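Local coordinates for protein L-serine ammonia-lyase (Rhizomucor miehei CAU432, PDB 5C3U) that belongs to the pyridoxal-phosphate dependent enzymes and holds pyridoxal-5'-phosphate in a covalent link inside an alpha/beta fold, at residues A[18-23]-A[45-50]; A[49-54]-A[310-315]. One frame throughout, in Å; residues are numbered along the deposited sequence.

Chain order runs from the 18-23 arm into strand 24-26, helix 28-34 and strand 37-42. Contact 1 closes this first loop by setting the arm against residues 45-50. Contact 2 begins where contact 1 ends, and the two share Gly49 and Ser50. It closes a far larger loop, with 255 residues between its segments, and returns the chain from the end of strand 306-311 to the start of helix 52-67. The loops follow one another and neither nest nor cross. Strands 37-42 and 306-311 are neighbours in the six-stranded sheet. Together the contacts tie the N-terminal arm, this sheet and the lysine that carries PLP.

Contact 1 of 2, residues A[18-23]-A[45-50]; sequences LHVATP and IQPSGS
Gln46 grips Val20 through both ends of its side-chain amide. Gln46 OE1 accepts from Val20 N at 2.9 Å. The bond is nearly straight, 168° at the hydrogen, and lies in the amide plane on a lone pair of OE1. On the other end Gln46 NE2 gives a weak, bent hydrogen bond to Val20 O at 3.0 Å. The amide thus pairs with the N-H and C=O of a single residue. NE2 has a second acceptor in Glu43. The straight bond at OE1, with Glu43 at NE2, sets the turn of the amide, and the weak bond to Val20 O agrees with it.

The bend of the Gln46 chain brings CD to the arm. Its CG is anti to its own carbonyl carbon, and chi2 of -68° then folds CD round. The amide is also packed on several sides. His19 CB touches Gln46 OE1 at 3.3 Å, and the CG2 methyl of Val20 lies near the same oxygen. Thr22 crosses the Gln46 side chain at about a right angle, with Thr22 CG2 at 3.4 Å from Gln46 NE2. Chi1 of 54° puts Thr22 OG1 between its backbone N and carbonyl carbon, while CG2 stays beside the N. OG1 is hydrogen-bonded to Glu43, so that one carboxylate holds both Thr22 and Gln46.

Apolar contacts flank the amide. Val20 CG2 meets the ring of Pro47 at CD, 3.8 Å away. At the Pro23 end of 18-23, Pro23 CD lies 4.2 Å from Ile45 CG1.

A side-chain amide bonded to both polar groups of one residue resembles the pairing between neighbouring beta strands. Here it fixes an irregular N-terminal arm to the loop that holds the first four residues of Pro-Ser-Gly-Ser-x-Lys, the sequence that carries the PLP lysine, as in fold type II PLP enzymes.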
ATOM      1  N   LEU A  18      -6.772  -3.317  15.126  1.00 32.12           N
ATOM      2  CA  LEU A  18      -7.931  -3.081  14.288  1.00 31.07           C
ATOM      3  C   LEU A  18      -7.892  -3.861  12.952  1.00 31.13           C
ATOM      4  O   LEU A  18      -8.918  -4.069  12.311  1.00 31.57           O
ATOM      5  CB  LEU A  18      -8.091  -1.583  14.033  1.00 31.34           C
ATOM      6  CG  LEU A  18      -8.599  -0.723  15.201  1.00 34.21           C
ATOM      7  CD1 LEU A  18      -8.347   0.759  14.971  1.00 35.78           C
ATOM      8  CD2 LEU A  18     -10.082  -0.967  15.428  1.00 35.02           C
ATOM      9  N   HIS A  19      -6.700  -4.278  12.540  1.00 29.46           N
ATOM     10  CA  HIS A  19      -6.536  -5.113  11.351  1.00 28.61           C
ATOM     11  C   HIS A  19      -6.774  -6.579  11.675  1.00 29.68           C
ATOM     12  O   HIS A  19      -6.878  -6.981  12.848  1.00 28.94           O
ATOM     13  CB  HIS A  19      -5.118  -4.939  10.787  1.00 27.10           C
ATOM     14  CG  HIS A  19      -4.058  -5.608  11.625  1.00 29.36           C
ATOM     15  ND1 HIS A  19      -3.392  -4.959  12.598  1.00 30.25           N
ATOM     16  CD2 HIS A  19      -3.566  -6.913  11.616  1.00 29.38           C
ATOM     17  CE1 HIS A  19      -2.515  -5.803  13.181  1.00 30.14           C
ATOM     18  NE2 HIS A  19      -2.626  -6.996  12.583  1.00 29.10           N
ATOM     19  N   VAL A  20      -6.838  -7.394  10.634  1.00 27.32           N
ATOM     20  CA  VAL A  20      -7.128  -8.821  10.778  1.00 28.75           C
ATOM     21  C   VAL A  20      -6.000  -9.585  10.138  1.00 29.07           C
ATOM     22  O   VAL A  20      -5.270  -9.031   9.315  1.00 28.37           O
ATOM     23  CB  VAL A  20      -8.508  -9.218  10.167  1.00 29.57           C
ATOM     24  CG1 VAL A  20      -9.631  -8.473  10.867  1.00 31.00           C
ATOM     25  CG2 VAL A  20      -8.564  -9.007   8.646  1.00 29.84           C
ATOM     26  N   ALA A  21      -5.816 -10.841  10.531  1.00 29.71           N
ATOM     27  CA  ALA A  21      -4.896 -11.706   9.802  1.00 29.89           C
ATOM     28  C   ALA A  21      -5.518 -12.053   8.447  1.00 28.76           C
ATOM     29  O   ALA A  21      -6.731 -12.274   8.332  1.00 30.19           O
ATOM     30  CB  ALA A  21      -4.559 -12.957  10.607  1.00 30.22           C
ATOM     31  N   THR A  22      -4.704 -12.029   7.404  1.00 27.01           N
ATOM     32  CA  THR A  22      -5.231 -12.184   6.054  1.00 27.99           C
ATOM     33  C   THR A  22      -4.694 -13.466   5.428  1.00 27.41           C
ATOM     34  O   THR A  22      -3.622 -13.925   5.808  1.00 28.93           O
ATOM     35  CB  THR A  22      -4.817 -11.010   5.152  1.00 26.39           C
ATOM     36  OG1 THR A  22      -3.396 -10.874   5.205  1.00 26.34           O
ATOM     37  CG2 THR A  22      -5.477  -9.707   5.585  1.00 27.34           C
ATOM     38  N   PRO A  23      -5.430 -14.030   4.451  1.00 29.87           N
ATOM     39  CA  PRO A  23      -4.965 -15.242   3.763  1.00 31.16           C
ATOM     40  C   PRO A  23      -3.659 -15.057   2.993  1.00 29.01           C
ATOM     41  O   PRO A  23      -3.396 -13.963   2.445  1.00 29.34           O
ATOM     42  CB  PRO A  23      -6.080 -15.522   2.753  1.00 31.08           C
ATOM     43  CG  PRO A  23      -7.285 -14.881   3.304  1.00 32.84           C
ATOM     44  CD  PRO A  23      -6.807 -13.669   4.056  1.00 30.34           C
ATOM     45  N   ILE A  45      -8.624  -8.017   1.970  1.00 29.55           N
ATOM     46  CA  ILE A  45      -9.550  -8.600   2.958  1.00 30.21           C
ATOM     47  C   ILE A  45      -9.616  -7.788   4.274  1.00 29.21           C
ATOM     48  O   ILE A  45     -10.512  -7.978   5.105  1.00 28.57           O
ATOM     49  CB  ILE A  45      -9.171 -10.080   3.260  1.00 32.91           C
ATOM     50  CG1 ILE A  45      -9.275 -10.930   1.989  1.00 38.01           C
ATOM     51  CG2 ILE A  45     -10.059 -10.689   4.355  1.00 38.50           C
ATOM     52  CD1 ILE A  45     -10.645 -10.895   1.344  1.00 38.69           C
ATOM     53  N   GLN A  46      -8.674  -6.875   4.460  1.00 25.25           N
ATOM     54  CA  GLN A  46      -8.676  -6.007   5.646  1.00 25.03           C
ATOM     55  C   GLN A  46      -9.957  -5.198   5.734  1.00 25.10           C
ATOM     56  O   GLN A  46     -10.518  -4.813   4.691  1.00 25.73           O
ATOM     57  CB  GLN A  46      -7.500  -5.025   5.585  1.00 22.57           C
ATOM     58  CG  GLN A  46      -6.131  -5.652   5.760  1.00 24.04           C
ATOM     59  CD  GLN A  46      -5.875  -6.200   7.156  1.00 24.18           C
ATOM     60  OE1 GLN A  46      -6.689  -6.057   8.063  1.00 26.44           O
ATOM     61  NE2 GLN A  46      -4.730  -6.832   7.325  1.00 26.28           N
ATOM     62  N   PRO A  47     -10.421  -4.904   6.966  1.00 26.63           N
ATOM     63  CA  PRO A  47     -11.457  -3.898   7.090  1.00 26.91           C
ATOM     64  C   PRO A  47     -10.995  -2.638   6.380  1.00 27.06           C
ATOM     65  O   PRO A  47      -9.804  -2.295   6.408  1.00 28.91           O
ATOM     66  CB  PRO A  47     -11.543  -3.632   8.597  1.00 27.41           C
ATOM     67  CG  PRO A  47     -10.937  -4.810   9.254  1.00 27.66           C
ATOM     68  CD  PRO A  47     -10.023  -5.476   8.271  1.00 26.92           C
ATOM     69  N   SER A  48     -11.934  -1.986   5.724  1.00 24.94           N
ATOM     70  CA  SER A  48     -11.687  -0.806   4.854  1.00 26.00           C
ATOM     71  C   SER A  48     -11.107  -1.128   3.456  1.00 24.48           C
ATOM     72  O   SER A  48     -11.141  -0.270   2.577  1.00 26.62           O
ATOM     73  CB  SER A  48     -10.936   0.350   5.543  1.00 25.44           C
ATOM     74  OG  SER A  48      -9.514   0.180   5.468  1.00 25.18           O
ATOM     75  N   GLY A  49     -10.560  -2.331   3.257  1.00 24.95           N
ATOM     76  CA  GLY A  49     -10.285  -2.810   1.898  1.00 22.25           C
ATOM     77  C   GLY A  49      -8.841  -2.754   1.436  1.00 23.36           C
ATOM     78  O   GLY A  49      -8.549  -3.032   0.255  1.00 22.96           O
ATOM     79  N   SER A  50      -7.941  -2.396   2.345  1.00 20.88           N
ATOM     80  CA  SER A  50      -6.511  -2.321   1.986  1.00 19.55           C
ATOM     81  C   SER A  50      -5.570  -2.541   3.144  1.00 20.24           C
ATOM     82  O   SER A  50      -5.984  -2.546   4.312  1.00 20.27           O
ATOM     83  CB  SER A  50      -6.214  -0.980   1.316  1.00 20.09           C
ATOM     84  OG  SER A  50      -5.916   0.007   2.293  1.00 20.46           O
TER

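Contact 2 of 2, residues A[49-54]-A[310-315]; sequences GSVKMR and LVTGGS. With PLP (pyridoxal-5'-phosphate), chain B.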
ATOM      1  N   GLY A  49     -10.560  -2.331   3.257  1.00 24.95           N
ATOM      2  CA  GLY A  49     -10.285  -2.810   1.898  1.00 22.25           C
ATOM      3  C   GLY A  49      -8.841  -2.754   1.436  1.00 23.36           C
ATOM      4  O   GLY A  49      -8.549  -3.032   0.255  1.00 22.96           O
ATOM      5  N   SER A  50      -7.941  -2.396   2.345  1.00 20.88           N
ATOM      6  CA  SER A  50      -6.511  -2.321   1.986  1.00 19.55           C
ATOM      7  C   SER A  50      -5.570  -2.541   3.144  1.00 20.24           C
ATOM      8  O   SER A  50      -5.984  -2.546   4.312  1.00 20.27           O
ATOM      9  CB  SER A  50      -6.214  -0.980   1.316  1.00 20.09           C
ATOM     10  OG  SER A  50      -5.916   0.007   2.293  1.00 20.46           O
ATOM     11  N   VAL A  51      -4.282  -2.686   2.808  1.00 19.12           N
ATOM     12  CA  VAL A  51      -3.185  -2.815   3.776  1.00 20.70           C
ATOM     13  C   VAL A  51      -3.104  -1.628   4.772  1.00 20.03           C
ATOM     14  O   VAL A  51      -2.564  -1.792   5.861  1.00 19.42           O
ATOM     15  CB  VAL A  51      -1.813  -2.999   3.042  1.00 20.48           C
ATOM     16  CG1 VAL A  51      -1.361  -1.704   2.348  1.00 21.26           C
ATOM     17  CG2 VAL A  51      -0.742  -3.540   3.980  1.00 21.99           C
ATOM     18  N   LYS A  52      -3.654  -0.464   4.400  1.00 20.32           N
ATOM     19  CA  LYS A  52      -3.646   0.708   5.283  1.00 21.44           C
ATOM     20  C   LYS A  52      -4.212   0.402   6.645  1.00 23.03           C
ATOM     21  O   LYS A  52      -3.800   1.007   7.643  1.00 23.45           O
ATOM     22  CB  LYS A  52      -4.367   1.932   4.678  1.00 21.93           C
ATOM     23  CG  LYS A  52      -3.686   2.512   3.438  1.00 22.88           C
ATOM     24  CD  LYS A  52      -2.327   3.081   3.863  1.00 23.21           C
ATOM     25  CE  LYS A  52      -1.778   4.035   2.826  1.00 24.85           C
ATOM     26  NZ  LYS A  52      -1.790   3.392   1.485  1.00 24.91           N
ATOM     27  N   MET A  53      -5.157  -0.538   6.710  1.00 23.75           N
ATOM     28  CA  MET A  53      -5.705  -0.944   7.999  1.00 24.85           C
ATOM     29  C   MET A  53      -4.614  -1.329   9.027  1.00 25.41           C
ATOM     30  O   MET A  53      -4.773  -1.066  10.227  1.00 24.98           O
ATOM     31  CB  MET A  53      -6.707  -2.077   7.787  1.00 28.86           C
ATOM     32  CG  MET A  53      -7.913  -2.102   8.703  1.00 32.74           C
ATOM     33  SD  MET A  53      -8.784  -0.534   8.924  1.00 41.00           S
ATOM     34  CE  MET A  53      -8.098  -0.381  10.515  1.00 23.80           C
ATOM     35  N   ARG A  54      -3.491  -1.905   8.579  1.00 23.87           N
ATOM     36  CA  ARG A  54      -2.409  -2.270   9.516  1.00 23.46           C
ATOM     37  C   ARG A  54      -1.726  -1.019  10.067  1.00 23.13           C
ATOM     38  O   ARG A  54      -1.730  -0.782  11.289  1.00 24.06           O
ATOM     39  CB  ARG A  54      -1.352  -3.176   8.855  1.00 23.58           C
ATOM     40  CG  ARG A  54      -1.893  -4.527   8.404  1.00 25.10           C
ATOM     41  CD  ARG A  54      -0.791  -5.383   7.808  1.00 25.68           C
ATOM     42  NE  ARG A  54      -1.339  -6.633   7.296  1.00 27.84           N
ATOM     43  CZ  ARG A  54      -1.430  -7.760   7.995  1.00 26.15           C
ATOM     44  NH1 ARG A  54      -1.958  -8.829   7.410  1.00 25.25           N
ATOM     45  NH2 ARG A  54      -0.989  -7.832   9.259  1.00 24.58           N
ATOM     46  N   LEU A 310       2.789  -8.889  -2.068  1.00 24.61           N
ATOM     47  CA  LEU A 310       1.846  -8.216  -1.170  1.00 24.84           C
ATOM     48  C   LEU A 310       0.755  -7.583  -1.989  1.00 25.24           C
ATOM     49  O   LEU A 310       0.994  -6.602  -2.707  1.00 26.87           O
ATOM     50  CB  LEU A 310       2.539  -7.177  -0.276  1.00 22.75           C
ATOM     51  CG  LEU A 310       3.786  -7.605   0.494  1.00 24.42           C
ATOM     52  CD1 LEU A 310       4.279  -6.442   1.355  1.00 24.60           C
ATOM     53  CD2 LEU A 310       3.538  -8.844   1.354  1.00 24.61           C
ATOM     54  N   VAL A 311      -0.444  -8.159  -1.905  1.00 25.30           N
ATOM     55  CA  VAL A 311      -1.549  -7.692  -2.705  1.00 25.25           C
ATOM     56  C   VAL A 311      -2.305  -6.691  -1.855  1.00 25.19           C
ATOM     57  O   VAL A 311      -3.140  -7.051  -1.014  1.00 24.97           O
ATOM     58  CB  VAL A 311      -2.456  -8.841  -3.176  1.00 24.58           C
ATOM     59  CG1 VAL A 311      -3.676  -8.284  -3.934  1.00 24.93           C
ATOM     60  CG2 VAL A 311      -1.660  -9.790  -4.062  1.00 24.68           C
ATOM     61  N   THR A 312      -1.976  -5.426  -2.070  1.00 23.81           N
ATOM     62  CA  THR A 312      -2.333  -4.387  -1.106  1.00 23.98           C
ATOM     63  C   THR A 312      -3.807  -3.991  -1.106  1.00 24.14           C
ATOM     64  O   THR A 312      -4.271  -3.379  -0.143  1.00 23.22           O
ATOM     65  CB  THR A 312      -1.403  -3.174  -1.216  1.00 24.80           C
ATOM     66  OG1 THR A 312      -1.322  -2.754  -2.591  1.00 23.90           O
ATOM     67  CG2 THR A 312      -0.025  -3.565  -0.717  1.00 25.71           C
ATOM     68  N   GLY A 313      -4.521  -4.334  -2.181  1.00 22.61           N
ATOM     69  CA  GLY A 313      -5.967  -4.176  -2.228  1.00 22.10           C
ATOM     70  C   GLY A 313      -6.280  -2.799  -2.775  1.00 24.71           C
ATOM     71  O   GLY A 313      -5.819  -2.432  -3.878  1.00 25.03           O
ATOM     72  N   GLY A 314      -7.041  -2.033  -2.007  1.00 24.49           N
ATOM     73  CA  GLY A 314      -7.364  -0.659  -2.372  1.00 24.62           C
ATOM     74  C   GLY A 314      -8.764  -0.467  -2.935  1.00 24.96           C
ATOM     75  O   GLY A 314      -9.314  -1.350  -3.593  1.00 24.61           O
ATOM     76  N   SER A 315      -9.325   0.711  -2.708  1.00 24.27           N
ATOM     77  CA  SER A 315     -10.710   0.978  -3.126  1.00 24.60           C
ATOM     78  C   SER A 315     -10.811   1.907  -4.326  1.00 25.16           C
ATOM     79  O   SER A 315     -11.923   2.162  -4.766  1.00 25.29           O
ATOM     80  CB  SER A 315     -11.552   1.545  -1.970  1.00 26.90           C
ATOM     81  OG  SER A 315     -11.633   0.624  -0.875  1.00 28.33           O
TER
HETATM   82  N1  PLP B 401      -0.889  -0.094  -2.290  1.00 26.72           N
HETATM   83  C2  PLP B 401      -2.037   0.383  -1.777  1.00 26.55           C
HETATM   84  C2A PLP B 401      -3.386  -0.040  -2.307  1.00 26.39           C
HETATM   85  C3  PLP B 401      -1.975   1.353  -0.682  1.00 26.84           C
HETATM   86  O3  PLP B 401      -3.127   1.854  -0.136  1.00 28.00           O
HETATM   87  C4  PLP B 401      -0.632   1.724  -0.187  1.00 27.32           C
HETATM   88  C4A PLP B 401      -0.510   2.668   0.934  1.00 27.96           C
HETATM   89  C5  PLP B 401       0.571   1.135  -0.830  1.00 28.88           C
HETATM   90  C6  PLP B 401       0.357   0.227  -1.872  1.00 27.81           C
HETATM   91  C5A PLP B 401       1.992   1.478  -0.381  1.00 29.08           C
HETATM   92  O4P PLP B 401       1.967   2.738   0.280  1.00 29.63           O
HETATM   93  P   PLP B 401       3.164   3.461   1.098  1.00 24.57           P
HETATM   94  O1P PLP B 401       3.128   2.972   2.504  1.00 26.22           O
HETATM   95  O2P PLP B 401       4.493   3.209   0.365  1.00 25.29           O
HETATM   96  O3P PLP B 401       2.713   4.870   0.934  1.00 26.21           O
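Ser50 and Gly313 form a lone beta bridge, with their CA atoms just 4.6 Å apart, and the chain beside each of them reaches the same PLP. The pair is an antiparallel, non-hydrogen-bonded one, with a bond on each side. Gly314 N gives to Gly49 O at 2.9 Å, 165° at the hydrogen. Val51 N gives to Thr312 O at 3.0 Å. Ser50 CA also makes a CH...O contact with Thr312 O. Gly313 has no CB, which lets the backbones come this close. The glycine backbone of 313-314 passes beside PLP, with Gly313 O at 3.8 Å from PLP C2A.

Next to the bridge, Val51 and Thr312 pack methyl on methyl, Val51 CG1 to Thr312 CG2 at 3.8 Å. On Thr312, chi1 of 50° sets OG1 between the backbone N and the carbonyl carbon. Thr312 OG1 approaches N1 of the PLP ring to 2.7 Å, while CG2 of the same residue is turned to Val51. The valine methyl thus backs the threonine that meets the ring nitrogen.

Lys52 takes hold of the other end of the ring. Its chain bends at chi2 and chi4, and Lys52 NZ is joined covalently to PLP C4A at 1.6 Å. Lys52 NZ also makes a weak hydrogen bond to PLP O3. Lys52 N is itself held by a capping bond to Ser50 OG at 3.1 Å, just where helix 52-67 begins.

The covalent link is consistent with the internal aldimine of PLP enzymes, though the modelled length does not by itself show a double bond. A hydroxyl beside N1, as in fold type II relatives, would favour protonation of the ring nitrogen less than the carboxylate found there in fold type I, so PLP is probably a weaker electron sink here.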